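Local structure of tryparedoxin (Leishmania major, 3S9F) at residues L70-F73 / Y74-H78; A99-K103 / M104-S108; T152-M156 / G157-P161. The protein probably acts as a thioredoxin-fold disulfide reductase that passes electrons through a reversible CxxC dithiol to the tryparedoxin peroxidase of the Leishmania detoxification pathway. One frame throughout, in Å; residues are numbered along the deposited sequence.

How the interactions relate
The three contacts follow one another along the chain and are all local. Interaction 1 lies at the C-terminal end of helix 61-77, interaction 2 joins helix 94-101 to strand 107-108, and interaction 3 follows helix 147-153. The centres of interactions 1 and 2 are about 13 Å apart; Leu-70 and Tyr-74 pack on Trp-106 and Pro-105. Those of interactions 1 and 3 are about 11 Å apart, and Phe-73 and His-77 meet residues 155-157. Interactions 2 and 3 do not touch, with centres about 22 Å apart. Helix 61-77, which carries Cys-63 of the Cys-60/Cys-63 disulfide pair in its first turn, is thus packed by both of the other contacts.

Interaction 1: L70-F73 / Y74-H78; sequences LVEF and YEKHH. With MG (magnesium ion), chain F.
Phe-73 carries its ring anti to the backbone N (chi1 -174°), while His-77, one turn later, has CG anti to its carbonyl carbon. These torsions bring His-77 CG over one face of the phenyl ring, offset toward the rim. Phe-73 CD2 and His-77 CD2 are 3.5 Å apart. The planes are inclined at 34°, an oblique aromatic pair. Glu-72 and Lys-76 run side by side, both extended beyond CG. Their salt bridge is short, with Lys-76 NZ 2.6 Å from Glu-72 OE2. The ammonium meets this oxygen from above the carboxylate plane. Val-71 CG1 lies alongside the carboxylate end of Glu-75, 3.3 Å from its OE2.

All these pairs are i to i+4 neighbours near the C-terminal end of helix 61-77. This helix is the connection in the beta-alpha-beta unit 50-56, 61-77, 83-89 of the thioredoxin fold. The backbone bond from His-77 N to Phe-73 O is 3.0 Å long but bent to 130°.

Just beyond, His-78 places its imidazole against a face of the Tyr-74 ring. Tyr-74 O accepts from both His-78 N and His-78 ND1, which arrive from opposite faces of the carbonyl plane. His-78 ND1 lies 2.7 Å from Tyr-74 O, which is close to the imidazole plane. This bond helps fix the rotation of the ring and leaves His-78 NE2 to bind magnesium at 2.0 Å. Five waters and one further atom complete the shell, two of the waters at distances long for magnesium. Water 2, one of the five, donates to Tyr-74 OH at 2.6 Å, and that hydroxyl is also hydrogen-bonded to Glu-84.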
loop_
_atom_site.group_PDB
_atom_site.type_symbol
_atom_site.label_atom_id
_atom_site.label_comp_id
_atom_site.label_asym_id
_atom_site.label_seq_id
_atom_site.Cartn_x
_atom_site.Cartn_y
_atom_site.Cartn_z
ATOM N N LEU A 70 14.875 -8.049 20.936
ATOM C CA LEU A 70 14.527 -6.933 20.045
ATOM C C LEU A 70 13.663 -5.881 20.762
ATOM O O LEU A 70 13.873 -4.682 20.589
ATOM C CB LEU A 70 13.849 -7.467 18.779
ATOM C CG LEU A 70 13.572 -6.427 17.689
ATOM C CD1 LEU A 70 14.850 -5.733 17.214
ATOM C CD2 LEU A 70 12.804 -7.109 16.528
ATOM N N VAL A 71 12.711 -6.323 21.583
ATOM C CA VAL A 71 11.893 -5.386 22.389
ATOM C C VAL A 71 12.774 -4.510 23.289
ATOM O O VAL A 71 12.614 -3.278 23.350
ATOM C CB VAL A 71 10.809 -6.115 23.225
ATOM C CG1 VAL A 71 10.179 -5.158 24.240
ATOM C CG2 VAL A 71 9.731 -6.654 22.317
ATOM N N GLU A 72 13.720 -5.150 23.963
ATOM C CA GLU A 72 14.628 -4.440 24.849
ATOM C C GLU A 72 15.515 -3.464 24.048
ATOM O O GLU A 72 15.710 -2.321 24.461
ATOM C CB GLU A 72 15.461 -5.445 25.643
ATOM C CG GLU A 72 16.204 -4.869 26.826
ATOM C CD GLU A 72 17.238 -5.840 27.408
ATOM O OE1 GLU A 72 17.342 -7.003 26.933
ATOM O OE2 GLU A 72 17.957 -5.435 28.343
ATOM N N PHE A 73 16.022 -3.915 22.900
ATOM C CA PHE A 73 16.877 -3.079 22.055
ATOM C C PHE A 73 16.130 -1.847 21.547
ATOM O O PHE A 73 16.667 -0.741 21.570
ATOM C CB PHE A 73 17.447 -3.867 20.862
ATOM C CG PHE A 73 18.450 -3.081 20.052
ATOM C CD1 PHE A 73 18.089 -2.498 18.833
ATOM C CD2 PHE A 73 19.752 -2.903 20.523
ATOM C CE1 PHE A 73 19.027 -1.756 18.096
ATOM C CE2 PHE A 73 20.690 -2.170 19.799
ATOM C CZ PHE A 73 20.327 -1.596 18.579
ATOM N N TYR A 74 14.894 -2.052 21.085
ATOM C CA TYR A 74 14.015 -0.959 20.653
ATOM C C TYR A 74 13.696 0.068 21.758
ATOM O O TYR A 74 13.839 1.285 21.552
ATOM C CB TYR A 74 12.725 -1.554 20.146
ATOM C CG TYR A 74 11.720 -0.568 19.614
ATOM C CD1 TYR A 74 11.626 -0.307 18.244
ATOM C CD2 TYR A 74 10.824 0.057 20.478
ATOM C CE1 TYR A 74 10.662 0.566 17.755
ATOM C CE2 TYR A 74 9.871 0.946 20.011
ATOM C CZ TYR A 74 9.779 1.181 18.644
ATOM O OH TYR A 74 8.806 2.037 18.191
ATOM N N GLU A 75 13.257 -0.417 22.916
ATOM C CA GLU A 75 12.927 0.486 24.034
ATOM C C GLU A 75 14.101 1.387 24.399
ATOM O O GLU A 75 13.928 2.582 24.627
ATOM C CB GLU A 75 12.433 -0.305 25.245
ATOM C CG GLU A 75 11.042 -0.894 25.000
ATOM C CD GLU A 75 10.625 -1.918 26.032
ATOM O OE1 GLU A 75 11.415 -2.227 26.947
ATOM O OE2 GLU A 75 9.491 -2.432 25.913
ATOM N N LYS A 76 15.295 0.807 24.390
ATOM C CA LYS A 76 16.524 1.493 24.768
ATOM C C LYS A 76 17.104 2.437 23.709
ATOM O O LYS A 76 17.676 3.480 24.062
ATOM C CB LYS A 76 17.581 0.453 25.119
ATOM C CG LYS A 76 17.420 -0.172 26.495
ATOM C CD LYS A 76 18.623 -1.063 26.782
ATOM C CE LYS A 76 18.262 -2.210 27.698
ATOM N NZ LYS A 76 19.223 -3.338 27.519
ATOM N N HIS A 77 16.956 2.085 22.431
ATOM C CA HIS A 77 17.710 2.734 21.349
ATOM C C HIS A 77 16.906 3.333 20.190
ATOM O O HIS A 77 17.482 4.042 19.369
ATOM C CB HIS A 77 18.728 1.761 20.747
ATOM C CG HIS A 77 19.751 1.270 21.719
ATOM N ND1 HIS A 77 20.842 2.023 22.097
ATOM C CD2 HIS A 77 19.852 0.096 22.382
ATOM C CE1 HIS A 77 21.568 1.337 22.962
ATOM N NE2 HIS A 77 20.989 0.165 23.151
ATOM N N HIS A 78 15.605 3.055 20.088
ATOM C CA HIS A 78 14.883 3.508 18.880
ATOM C C HIS A 78 14.886 5.040 18.720
ATOM O O HIS A 78 14.927 5.538 17.602
ATOM C CB HIS A 78 13.489 2.881 18.726
ATOM C CG HIS A 78 12.405 3.562 19.506
ATOM N ND1 HIS A 78 12.218 3.360 20.855
ATOM C CD2 HIS A 78 11.408 4.389 19.107
ATOM C CE1 HIS A 78 11.175 4.062 21.262
ATOM N NE2 HIS A 78 10.658 4.688 20.219
HETATM MG MG MG F . 8.908 5.716 20.003
HETATM O O HOH W 1 8.910 5.446 17.550
HETATM O O HOH W 2 7.739 4.070 19.388
HETATM O O HOH W 3 6.987 6.922 19.780
HETATM O O HOH W 4 9.799 7.254 19.260
HETATM O O HOH W 5 9.844 7.314 21.828
#

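Interaction 2: A99-K103 / M104-S108; sequences AYYAK and MPWLS
Met-104 CE sits over the centre of the Tyr-100 ring, 3.5 Å from its centroid, as a CH-pi contact. The sulfur stands farther above the same face, and lies at the edge of the Tyr-101 ring, with SD 4.0 Å from CD1 of Tyr-101. One methionine thus makes Met-aromatic contacts with two tyrosines. Its chain is extended beyond CG (chi2 167°, chi3 -177°), which carries the methyl to Tyr-100.

The Tyr-101 hydroxyl donates to Trp-106 O at 2.6 Å, in the carbonyl plane, on a lone pair. Ser-108 CB makes a CH-pi contact over one face of the Tyr-101 ring, toward its rim, 3.6 Å from CE1 of Tyr-101.

A type I beta turn, Tyr-101 to Met-104, positions these groups. It is closed by Met-104 N to Tyr-101 O at 2.9 Å. The backbone N of Gln-37 hydrogen-bonds to Tyr-101 OH and its NE2 to Trp-106 O. Thr-67 and Ser-56 hold Tyr-100 OH.

The turn leads from helix 94-101 into strand 107-108 of a beta-alpha-beta unit that starts with strand 83-89. Leu-107 pairs with strand 83-89, and Ser-108 with strand 34-36. Tyr-100 touches Cys-63 on helix 61-77; Pro-105 and Trp-106 pack farther along it.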
loop_
_atom_site.group_PDB
_atom_site.type_symbol
_atom_site.label_atom_id
_atom_site.label_comp_id
_atom_site.label_asym_id
_atom_site.label_seq_id
_atom_site.Cartn_x
_atom_site.Cartn_y
_atom_site.Cartn_z
ATOM N N ALA A 99 -2.212 -11.467 20.269
ATOM C CA ALA A 99 -1.532 -11.896 21.529
ATOM C C ALA A 99 -0.033 -11.573 21.442
ATOM O O ALA A 99 0.593 -11.127 22.422
ATOM C CB ALA A 99 -1.733 -13.381 21.784
ATOM N N TYR A 100 0.533 -11.852 20.273
ATOM C CA TYR A 100 1.959 -11.643 20.002
ATOM C C TYR A 100 2.314 -10.178 19.817
ATOM O O TYR A 100 3.290 -9.692 20.396
ATOM C CB TYR A 100 2.383 -12.493 18.790
ATOM C CG TYR A 100 3.881 -12.576 18.509
ATOM C CD1 TYR A 100 4.819 -12.654 19.547
ATOM C CD2 TYR A 100 4.339 -12.621 17.203
ATOM C CE1 TYR A 100 6.208 -12.738 19.257
ATOM C CE2 TYR A 100 5.706 -12.723 16.905
ATOM C CZ TYR A 100 6.613 -12.786 17.929
ATOM O OH TYR A 100 7.940 -12.900 17.633
ATOM N N TYR A 101 1.523 -9.461 19.023
ATOM C CA TYR A 101 1.813 -8.049 18.786
ATOM C C TYR A 101 1.672 -7.242 20.079
ATOM O O TYR A 101 2.362 -6.245 20.284
ATOM C CB TYR A 101 0.898 -7.473 17.703
ATOM C CG TYR A 101 1.096 -5.981 17.498
ATOM C CD1 TYR A 101 2.348 -5.454 17.127
ATOM C CD2 TYR A 101 0.029 -5.100 17.660
ATOM C CE1 TYR A 101 2.515 -4.079 16.930
ATOM C CE2 TYR A 101 0.185 -3.728 17.483
ATOM C CZ TYR A 101 1.429 -3.228 17.117
ATOM O OH TYR A 101 1.590 -1.876 16.948
ATOM N N ALA A 102 0.811 -7.705 20.975
ATOM C CA ALA A 102 0.636 -7.052 22.288
ATOM C C ALA A 102 1.932 -6.963 23.099
ATOM O O ALA A 102 2.076 -6.087 23.961
ATOM C CB ALA A 102 -0.440 -7.794 23.114
ATOM N N LYS A 103 2.862 -7.877 22.824
ATOM C CA LYS A 103 4.160 -7.917 23.503
ATOM C C LYS A 103 5.164 -6.912 22.902
ATOM O O LYS A 103 6.255 -6.717 23.440
ATOM C CB LYS A 103 4.730 -9.335 23.424
ATOM C CG LYS A 103 3.875 -10.345 24.188
ATOM C CD LYS A 103 4.425 -11.752 24.091
ATOM C CE LYS A 103 3.779 -12.617 25.154
ATOM N NZ LYS A 103 4.010 -14.059 24.923
ATOM N N MET A 104 4.792 -6.296 21.787
ATOM C CA MET A 104 5.713 -5.415 21.042
ATOM C C MET A 104 5.381 -3.943 21.199
ATOM O O MET A 104 4.207 -3.575 21.222
ATOM C CB MET A 104 5.685 -5.777 19.557
ATOM C CG MET A 104 6.070 -7.208 19.297
ATOM S SD MET A 104 5.657 -7.654 17.611
ATOM C CE MET A 104 6.126 -9.358 17.664
ATOM N N PRO A 105 6.399 -3.103 21.294
ATOM C CA PRO A 105 6.214 -1.661 21.483
ATOM C C PRO A 105 6.191 -0.873 20.183
ATOM O O PRO A 105 6.043 0.332 20.205
ATOM C CB PRO A 105 7.463 -1.262 22.256
ATOM C CG PRO A 105 8.461 -2.242 21.884
ATOM C CD PRO A 105 7.753 -3.528 21.651
ATOM N N TRP A 106 6.356 -1.566 19.070
ATOM C CA TRP A 106 6.448 -0.922 17.777
ATOM C C TRP A 106 5.171 -1.003 16.932
ATOM O O TRP A 106 4.098 -1.189 17.453
ATOM C CB TRP A 106 7.661 -1.458 17.020
ATOM C CG TRP A 106 7.735 -2.919 16.990
ATOM C CD1 TRP A 106 6.924 -3.754 16.306
ATOM C CD2 TRP A 106 8.682 -3.748 17.665
ATOM N NE1 TRP A 106 7.291 -5.047 16.507
ATOM C CE2 TRP A 106 8.375 -5.072 17.339
ATOM C CE3 TRP A 106 9.753 -3.502 18.518
ATOM C CZ2 TRP A 106 9.092 -6.134 17.833
ATOM C CZ3 TRP A 106 10.460 -4.548 18.992
ATOM C CH2 TRP A 106 10.128 -5.853 18.660
ATOM N N LEU A 107 5.318 -0.835 15.623
ATOM C CA LEU A 107 4.192 -0.798 14.691
ATOM C C LEU A 107 3.896 -2.145 14.039
ATOM O O LEU A 107 4.691 -3.027 14.105
ATOM C CB LEU A 107 4.490 0.186 13.563
ATOM C CG LEU A 107 4.923 1.607 13.935
ATOM C CD1 LEU A 107 5.160 2.484 12.740
ATOM C CD2 LEU A 107 3.886 2.190 14.802
ATOM N N SER A 108 2.753 -2.262 13.377
ATOM C CA SER A 108 2.492 -3.496 12.603
ATOM C C SER A 108 1.733 -3.196 11.327
ATOM O O SER A 108 0.901 -2.315 11.256
ATOM C CB SER A 108 1.696 -4.534 13.439
ATOM O OG SER A 108 1.528 -5.764 12.735
#

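Interaction 3: T152-M156 / G157-P161; sequences TQDPM and GEQFP
The Asp-154 carboxylate meets the backbone of Glu-158 and Gln-159, each oxygen taking a different N-H. OD1 of Asp-154 accepts from Glu-158 N at 3.0 Å through its syn lone pair, though the bond is bent. Gln-159 N reaches OD2 of Asp-154 at 2.7 Å and is much straighter, at 162°. It too comes on the syn side, but 31° out of the carboxylate plane. CG of Asp-154 stands anti to the backbone N (chi1 174°), which carries the carboxylate across the turn to these two amides. The two bonds together restrict its rotation. OD2 also accepts from Trp-162 NE1.

The CB atoms of Glu-158 and Gln-159 border the carboxylate. CB of Glu-158 lies 3.6 Å from OD1 of Asp-154, and CB of Gln-159 lies 3.5 Å from OD2 of Asp-154. Met-156 CB packs alongside CG of Glu-158 at 3.8 Å.

The backbone makes two consecutive type I beta turns, 154-157 and 157-160, which share Gly-157. The first is closed by Gly-157 N to Asp-154 O at 2.8 Å, the second by Phe-160 N to Gly-157 O at 3.1 Å. Gly-157 has positive phi, which favours glycine. Pro-161 follows a cis peptide bond, and its CB lies over the face of the Phe-160 ring.

Asp-154 is the first residue past helix 147-153 to leave helical geometry. The two turns lead the chain away from that helix along helix 61-77, where Pro-155 touches Gln-69. Phe-160 packs on Phe-73 of the same helix and on Phe-83 of strand 83-89.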
loop_
_atom_site.group_PDB
_atom_site.type_symbol
_atom_site.label_atom_id
_atom_site.label_comp_id
_atom_site.label_asym_id
_atom_site.label_seq_id
_atom_site.Cartn_x
_atom_site.Cartn_y
_atom_site.Cartn_z
ATOM N N THR A 152 22.032 -9.992 17.908
ATOM C CA THR A 152 22.411 -10.956 18.947
ATOM C C THR A 152 23.899 -10.886 19.299
ATOM O O THR A 152 24.279 -11.120 20.442
ATOM C CB THR A 152 22.029 -12.407 18.585
ATOM O OG1 THR A 152 22.933 -12.918 17.600
ATOM C CG2 THR A 152 20.607 -12.459 18.049
ATOM N N GLN A 153 24.724 -10.544 18.310
ATOM C CA GLN A 153 26.168 -10.426 18.497
ATOM C C GLN A 153 26.592 -9.026 18.971
ATOM O O GLN A 153 27.683 -8.852 19.508
ATOM C CB GLN A 153 26.886 -10.776 17.193
ATOM C CG GLN A 153 26.640 -12.201 16.715
ATOM C CD GLN A 153 27.693 -12.694 15.737
ATOM O OE1 GLN A 153 28.149 -11.958 14.857
ATOM N NE2 GLN A 153 28.090 -13.950 15.891
ATOM N N ASP A 154 25.725 -8.033 18.782
ATOM C CA ASP A 154 26.032 -6.644 19.136
ATOM C C ASP A 154 24.852 -6.059 19.911
ATOM O O ASP A 154 24.172 -5.137 19.423
ATOM C CB ASP A 154 26.340 -5.848 17.848
ATOM C CG ASP A 154 26.538 -4.357 18.082
ATOM O OD1 ASP A 154 27.107 -3.961 19.122
ATOM O OD2 ASP A 154 26.121 -3.568 17.201
ATOM N N PRO A 155 24.566 -6.613 21.110
ATOM C CA PRO A 155 23.347 -6.223 21.831
ATOM C C PRO A 155 23.319 -4.735 22.205
ATOM O O PRO A 155 22.242 -4.176 22.439
ATOM C CB PRO A 155 23.381 -7.113 23.090
ATOM C CG PRO A 155 24.836 -7.405 23.300
ATOM C CD PRO A 155 25.385 -7.558 21.901
ATOM N N MET A 156 24.487 -4.096 22.237
ATOM C CA MET A 156 24.551 -2.665 22.535
ATOM C C MET A 156 24.272 -1.788 21.323
ATOM O O MET A 156 24.066 -0.586 21.478
ATOM C CB MET A 156 25.905 -2.283 23.154
ATOM C CG MET A 156 26.241 -3.041 24.418
ATOM S SD MET A 156 24.978 -2.827 25.688
ATOM C CE MET A 156 24.152 -4.419 25.674
ATOM N N GLY A 157 24.285 -2.381 20.132
ATOM C CA GLY A 157 24.033 -1.641 18.876
ATOM C C GLY A 157 25.194 -0.732 18.497
ATOM O O GLY A 157 25.020 0.272 17.811
ATOM N N GLU A 158 26.387 -1.086 18.966
ATOM C CA GLU A 158 27.581 -0.306 18.664
ATOM C C GLU A 158 27.885 -0.296 17.168
ATOM O O GLU A 158 28.493 0.651 16.670
ATOM C CB GLU A 158 28.774 -0.809 19.470
ATOM C CG GLU A 158 28.603 -0.624 20.972
ATOM C CD GLU A 158 29.887 -0.798 21.743
ATOM O OE1 GLU A 158 30.790 -1.524 21.272
ATOM O OE2 GLU A 158 29.989 -0.205 22.837
ATOM N N GLN A 159 27.443 -1.331 16.450
ATOM C CA GLN A 159 27.640 -1.390 14.998
ATOM C C GLN A 159 26.355 -1.193 14.187
ATOM O O GLN A 159 26.338 -1.444 12.974
ATOM C CB GLN A 159 28.317 -2.703 14.608
ATOM C CG GLN A 159 29.693 -2.866 15.207
ATOM C CD GLN A 159 30.340 -4.193 14.860
ATOM O OE1 GLN A 159 30.233 -4.682 13.731
ATOM N NE2 GLN A 159 31.029 -4.778 15.826
ATOM N N PHE A 160 25.294 -0.755 14.867
ATOM C CA PHE A 160 24.025 -0.393 14.224
ATOM C C PHE A 160 24.293 0.613 13.087
ATOM O O PHE A 160 25.064 1.555 13.270
ATOM C CB PHE A 160 23.089 0.237 15.261
ATOM C CG PHE A 160 21.771 0.690 14.699
ATOM C CD1 PHE A 160 20.669 -0.160 14.727
ATOM C CD2 PHE A 160 21.627 1.958 14.131
ATOM C CE1 PHE A 160 19.440 0.251 14.190
ATOM C CE2 PHE A 160 20.403 2.373 13.595
ATOM C CZ PHE A 160 19.310 1.510 13.629
ATOM N N PRO A 161 23.619 0.469 11.925
ATOM C CA PRO A 161 22.550 -0.444 11.571
ATOM C C PRO A 161 23.013 -1.704 10.855
ATOM O O PRO A 161 22.236 -2.260 10.078
ATOM C CB PRO A 161 21.701 0.414 10.616
ATOM C CG PRO A 161 22.773 1.170 9.829
ATOM C CD PRO A 161 23.887 1.435 10.842
#